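Local coordinates for CARDB domain-containing protein (Pyrococcus furiosus, PDB 3IDU), which is of unknown function but contributes a CARDB domain, an all-beta module that binds a pair of manganese ions, at residues Lys53-Ile58 with Asn93-Glu98; Lys64-Ser69 with Leu78-Thr83. All coordinates share one frame; numbering follows the deposited sequence.

Contact 1 (Lys53-Ile58 with Asn93-Glu98). With MN (manganese (II) ion), chain D.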
# COMPACT_ATOMS: atom_id res chain seq x y z
N LYS A 53 4.53 1.62 9.79
CA LYS A 53 5.10 2.31 8.64
C LYS A 53 4.62 1.76 7.31
O LYS A 53 4.49 0.55 7.12
CB LYS A 53 6.63 2.25 8.72
CG LYS A 53 7.22 2.90 9.97
CD LYS A 53 8.74 2.86 9.96
CE LYS A 53 9.33 3.54 11.19
NZ LYS A 53 10.83 3.50 11.20
N VAL A 54 4.36 2.68 6.38
CA VAL A 54 3.94 2.32 5.04
C VAL A 54 5.03 2.90 4.13
O VAL A 54 5.49 4.03 4.35
CB VAL A 54 2.57 2.94 4.68
CG1 VAL A 54 2.20 2.60 3.24
CG2 VAL A 54 1.50 2.41 5.63
N ARG A 55 5.45 2.13 3.14
CA ARG A 55 6.49 2.56 2.23
C ARG A 55 6.12 2.25 0.79
O ARG A 55 5.47 1.23 0.50
CB ARG A 55 7.82 1.86 2.57
CG ARG A 55 8.32 2.08 4.01
CD ARG A 55 9.64 1.35 4.24
NE ARG A 55 10.21 1.54 5.58
CZ ARG A 55 9.81 0.91 6.68
NH1 ARG A 55 8.81 0.04 6.62
NH2 ARG A 55 10.41 1.14 7.84
N VAL A 56 6.50 3.14 -0.11
CA VAL A 56 6.26 2.96 -1.53
C VAL A 56 7.63 2.95 -2.21
O VAL A 56 8.48 3.79 -1.93
CB VAL A 56 5.38 4.08 -2.13
CG1 VAL A 56 5.51 4.10 -3.66
CG2 VAL A 56 3.93 3.85 -1.76
N TYR A 57 7.82 1.96 -3.08
CA TYR A 57 9.06 1.77 -3.82
C TYR A 57 8.75 1.80 -5.30
O TYR A 57 7.68 1.37 -5.73
CB TYR A 57 9.67 0.40 -3.52
CG TYR A 57 10.05 0.14 -2.08
CD1 TYR A 57 11.33 0.43 -1.62
CD2 TYR A 57 9.13 -0.41 -1.18
CE1 TYR A 57 11.70 0.16 -0.31
CE2 TYR A 57 9.49 -0.67 0.13
CZ TYR A 57 10.78 -0.39 0.56
OH TYR A 57 11.13 -0.65 1.86
N ILE A 58 9.70 2.30 -6.08
CA ILE A 58 9.56 2.35 -7.53
C ILE A 58 10.82 1.64 -8.04
O ILE A 58 11.93 2.13 -7.84
CB ILE A 58 9.49 3.80 -8.03
CG1 ILE A 58 8.20 4.44 -7.50
CG2 ILE A 58 9.53 3.83 -9.55
CD1 ILE A 58 8.02 5.89 -7.89
N ASN A 93 5.94 -0.89 -5.66
CA ASN A 93 5.68 -1.78 -4.54
C ASN A 93 5.25 -0.92 -3.36
O ASN A 93 5.74 0.19 -3.18
CB ASN A 93 6.93 -2.58 -4.13
CG ASN A 93 7.18 -3.77 -5.03
OD1 ASN A 93 8.21 -3.85 -5.71
ND2 ASN A 93 6.25 -4.72 -5.04
N ALA A 94 4.33 -1.45 -2.56
CA ALA A 94 3.88 -0.75 -1.37
C ALA A 94 3.94 -1.78 -0.26
O ALA A 94 3.56 -2.94 -0.45
CB ALA A 94 2.45 -0.25 -1.56
N THR A 95 4.45 -1.38 0.90
CA THR A 95 4.54 -2.30 2.02
C THR A 95 4.04 -1.66 3.30
O THR A 95 4.11 -0.45 3.47
CB THR A 95 6.00 -2.75 2.27
OG1 THR A 95 6.75 -1.65 2.80
CG2 THR A 95 6.65 -3.21 0.97
N VAL A 96 3.54 -2.49 4.20
CA VAL A 96 3.08 -2.00 5.49
C VAL A 96 3.68 -2.94 6.53
O VAL A 96 3.71 -4.16 6.35
CB VAL A 96 1.53 -1.94 5.57
CG1 VAL A 96 0.93 -3.31 5.35
CG2 VAL A 96 1.11 -1.36 6.91
N ASP A 97 4.18 -2.35 7.62
CA ASP A 97 4.85 -3.08 8.68
C ASP A 97 5.92 -4.00 8.10
O ASP A 97 6.00 -5.18 8.45
CB ASP A 97 3.89 -3.91 9.53
CG ASP A 97 4.59 -4.51 10.74
OD1 ASP A 97 5.52 -3.86 11.25
OD2 ASP A 97 4.21 -5.61 11.20
N GLU A 98 6.74 -3.46 7.22
CA GLU A 98 7.79 -4.25 6.60
C GLU A 98 8.77 -4.79 7.64
O GLU A 98 9.35 -5.86 7.44
CB GLU A 98 8.53 -3.40 5.57
CG GLU A 98 9.20 -4.21 4.49
CD GLU A 98 9.94 -3.35 3.49
OE1 GLU A 98 9.38 -2.30 3.09
OE2 GLU A 98 11.06 -3.72 3.11
MN MN D . 3.25 -7.63 10.86
O HOH W 1 6.57 -0.90 5.58
O HOH W 2 4.58 -7.38 8.96
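Tyr-57 and Glu-98 reach toward each other tip to tip over the outer face of two antiparallel strands, the phenol ring and carboxylate plane 57° apart. The phenol OH donates to Glu-98 OE1 at 2.7 Å, on the syn lone pair. The anti lone pair of that oxygen is taken by Thr-95 OG1, also at 2.7 Å, so two donors grip one atom and fix the rotation of the carboxylate. The Thr-95 side chain crosses that of Tyr-57 at about a right angle and sets CG2 at the ring edge, by CE2. Arg-55 runs extended past Glu-98, their flat groups 76° apart, and its NH2 instead forms a salt bridge with Glu-99. Water 1 ties the turn to the strand, accepting from Glu-98 N and donating to Lys-53 O and Thr-95 OG1. On the inner face, the Val-54 and Val-96 side chains cross obliquely, their CG2 methyls 4.0 Å apart. The hydrogen-bonded pairs Arg-55/Thr-95 and Tyr-57/Asn-93 join the backbones, and Asp-97 N bonds Lys-53 O at 3.0 Å. Asp-97 OD2 binds manganese at 2.3 Å beside Asn-100, Val-102, Glu-104 and Glu-107, so the loop leaving this inner strand pair of a CARDB beta-sandwich carries a metal ligand.

Contact 2 (Lys64-Ser69 with Leu78-Thr83)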
# COMPACT_ATOMS: atom_id res chain seq x y z
N LYS A 64 8.54 6.99 -1.14
CA LYS A 64 7.88 7.78 -0.11
C LYS A 64 7.54 6.93 1.10
O LYS A 64 7.34 5.72 0.98
CB LYS A 64 6.61 8.41 -0.69
CG LYS A 64 5.96 9.48 0.19
CD LYS A 64 4.78 10.11 -0.53
CE LYS A 64 4.10 11.16 0.33
NZ LYS A 64 2.92 11.76 -0.36
N ASN A 65 7.50 7.57 2.26
CA ASN A 65 7.18 6.85 3.48
C ASN A 65 6.14 7.58 4.31
O ASN A 65 6.05 8.81 4.29
CB ASN A 65 8.45 6.57 4.30
CG ASN A 65 9.30 7.80 4.49
OD1 ASN A 65 8.84 8.81 5.04
ND2 ASN A 65 10.55 7.73 4.05
N TRP A 66 5.34 6.80 5.03
CA TRP A 66 4.28 7.30 5.89
C TRP A 66 4.30 6.53 7.20
O TRP A 66 4.76 5.39 7.26
CB TRP A 66 2.91 7.05 5.27
CG TRP A 66 2.59 7.75 4.00
CD1 TRP A 66 1.88 8.90 3.87
CD2 TRP A 66 2.86 7.28 2.68
NE1 TRP A 66 1.68 9.18 2.54
CE2 TRP A 66 2.27 8.20 1.79
CE3 TRP A 66 3.54 6.17 2.16
CZ2 TRP A 66 2.33 8.04 0.40
CZ3 TRP A 66 3.60 6.01 0.79
CH2 TRP A 66 3.00 6.95 -0.08
N THR A 67 3.77 7.16 8.23
CA THR A 67 3.64 6.54 9.54
C THR A 67 2.15 6.72 9.81
O THR A 67 1.69 7.85 9.96
CB THR A 67 4.46 7.30 10.61
OG1 THR A 67 5.85 7.04 10.42
CG2 THR A 67 4.05 6.86 12.01
N VAL A 68 1.40 5.62 9.85
CA VAL A 68 -0.04 5.75 10.07
C VAL A 68 -0.58 4.90 11.20
O VAL A 68 0.09 4.00 11.70
CB VAL A 68 -0.84 5.38 8.80
CG1 VAL A 68 -0.33 6.17 7.61
CG2 VAL A 68 -0.76 3.89 8.53
N SER A 69 -1.80 5.23 11.61
CA SER A 69 -2.48 4.49 12.66
C SER A 69 -3.76 3.99 12.02
O SER A 69 -4.30 4.62 11.11
CB SER A 69 -2.82 5.40 13.84
OG SER A 69 -3.70 6.44 13.44
N LEU A 78 -3.74 6.81 1.22
CA LEU A 78 -2.54 7.64 1.19
C LEU A 78 -2.30 7.99 -0.26
O LEU A 78 -2.52 7.16 -1.15
CB LEU A 78 -1.35 6.85 1.74
CG LEU A 78 -1.55 6.19 3.11
CD1 LEU A 78 -0.25 5.51 3.51
CD2 LEU A 78 -1.95 7.23 4.14
N THR A 79 -1.86 9.21 -0.52
CA THR A 79 -1.62 9.60 -1.90
C THR A 79 -0.20 10.05 -2.14
O THR A 79 0.51 10.44 -1.21
CB THR A 79 -2.56 10.74 -2.32
OG1 THR A 79 -2.31 11.89 -1.49
CG2 THR A 79 -4.02 10.32 -2.16
N PHE A 80 0.22 9.98 -3.39
CA PHE A 80 1.54 10.42 -3.78
C PHE A 80 1.54 10.68 -5.28
O PHE A 80 0.92 9.93 -6.05
CB PHE A 80 2.63 9.39 -3.41
CG PHE A 80 2.57 8.12 -4.22
CD1 PHE A 80 1.80 7.04 -3.80
CD2 PHE A 80 3.32 7.99 -5.39
CE1 PHE A 80 1.76 5.86 -4.53
CE2 PHE A 80 3.29 6.81 -6.13
CZ PHE A 80 2.51 5.74 -5.70
N ASN A 81 2.20 11.75 -5.69
CA ASN A 81 2.27 12.09 -7.10
C ASN A 81 3.61 11.61 -7.65
O ASN A 81 4.60 11.54 -6.93
CB ASN A 81 2.15 13.60 -7.32
CG ASN A 81 0.87 14.17 -6.72
OD1 ASN A 81 -0.19 13.53 -6.76
ND2 ASN A 81 0.97 15.38 -6.18
N TRP A 82 3.62 11.27 -8.94
CA TRP A 82 4.83 10.81 -9.58
C TRP A 82 4.91 11.30 -11.02
O TRP A 82 4.04 11.01 -11.84
CB TRP A 82 4.90 9.28 -9.55
CG TRP A 82 6.12 8.73 -10.24
CD1 TRP A 82 7.40 9.19 -10.15
CD2 TRP A 82 6.17 7.57 -11.09
NE1 TRP A 82 8.25 8.39 -10.88
CE2 TRP A 82 7.52 7.39 -11.47
CE3 TRP A 82 5.20 6.67 -11.56
CZ2 TRP A 82 7.93 6.35 -12.30
CZ3 TRP A 82 5.61 5.63 -12.39
CH2 TRP A 82 6.97 5.48 -12.75
N THR A 83 5.97 12.04 -11.31
CA THR A 83 6.19 12.57 -12.65
C THR A 83 7.43 11.90 -13.23
O THR A 83 8.55 12.34 -13.00
CB THR A 83 6.43 14.10 -12.61
OG1 THR A 83 5.37 14.72 -11.88
CG2 THR A 83 6.45 14.66 -14.03
O HOH W 3 4.03 12.78 -3.15
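Strands 64-69 and 78-82 belong to different sheets and run antiparallel with their axes 9.2 Å apart, so side chains alone bridge the gap from the first strand. The tight part centres on the Trp-66 indole. Leu-78 CD1 sits over one face in a CH-pi contact, 3.8 Å from the centroid of the five-membered ring and 18° off its normal, while Lys-64 CG lies against the opposite face. With the indole thus sandwiched, its six-membered ring reaches strand 78-82 edge first: CZ2 comes 3.4 Å from Thr-79 O, and CH2 meets Phe-80 CD1 at 3.9 Å. Val-68 CG1 adds a looser tip-to-tip touch on Leu-78 CD2 at 4.0 Å.

Toward the solvent side the packing gives way to polar contacts. Lys-64, with CG anti to the backbone N (chi1 -168°) and the rest of the chain extended, runs past Phe-80 CB and donates from NZ to Thr-79 O at 2.9 Å, in the carbonyl plane. Water 3 accepts from the same NZ and from Asn-81 N. An alanine in place of Trp-66 would remove the surface held between Leu-78 and Lys-64 and would probably loosen the join between the two sheets here. The chemistry implies a seam closed by apolar contact within and, at its margin, by an ammonium group that probably places positive charge beside a backbone carbonyl.

The centres of contacts 1 and 2 lie about 9 Å apart, and the two share a sheet through strands 49-58 and 61-70, consecutive in the chain. Contact 1 joins strand 49-58 to 88-96 within that sheet, whereas contact 2 crosses from its outermost strand, 61-70, to strand 75-82 of the facing three-stranded sheet. In sequence, contact 2 falls between the segments of contact 1. Val-54 O to Trp-66 N and Lys-64 O to Val-56 N join their backbones, and Val-54 CG1 packs on Leu-78 CD1. Lateral pairing and face-to-face closure of the CARDB sandwich thus meet at the neighbouring strands 49-58 and 61-70, with one of the two manganese ions at the end of contact 1.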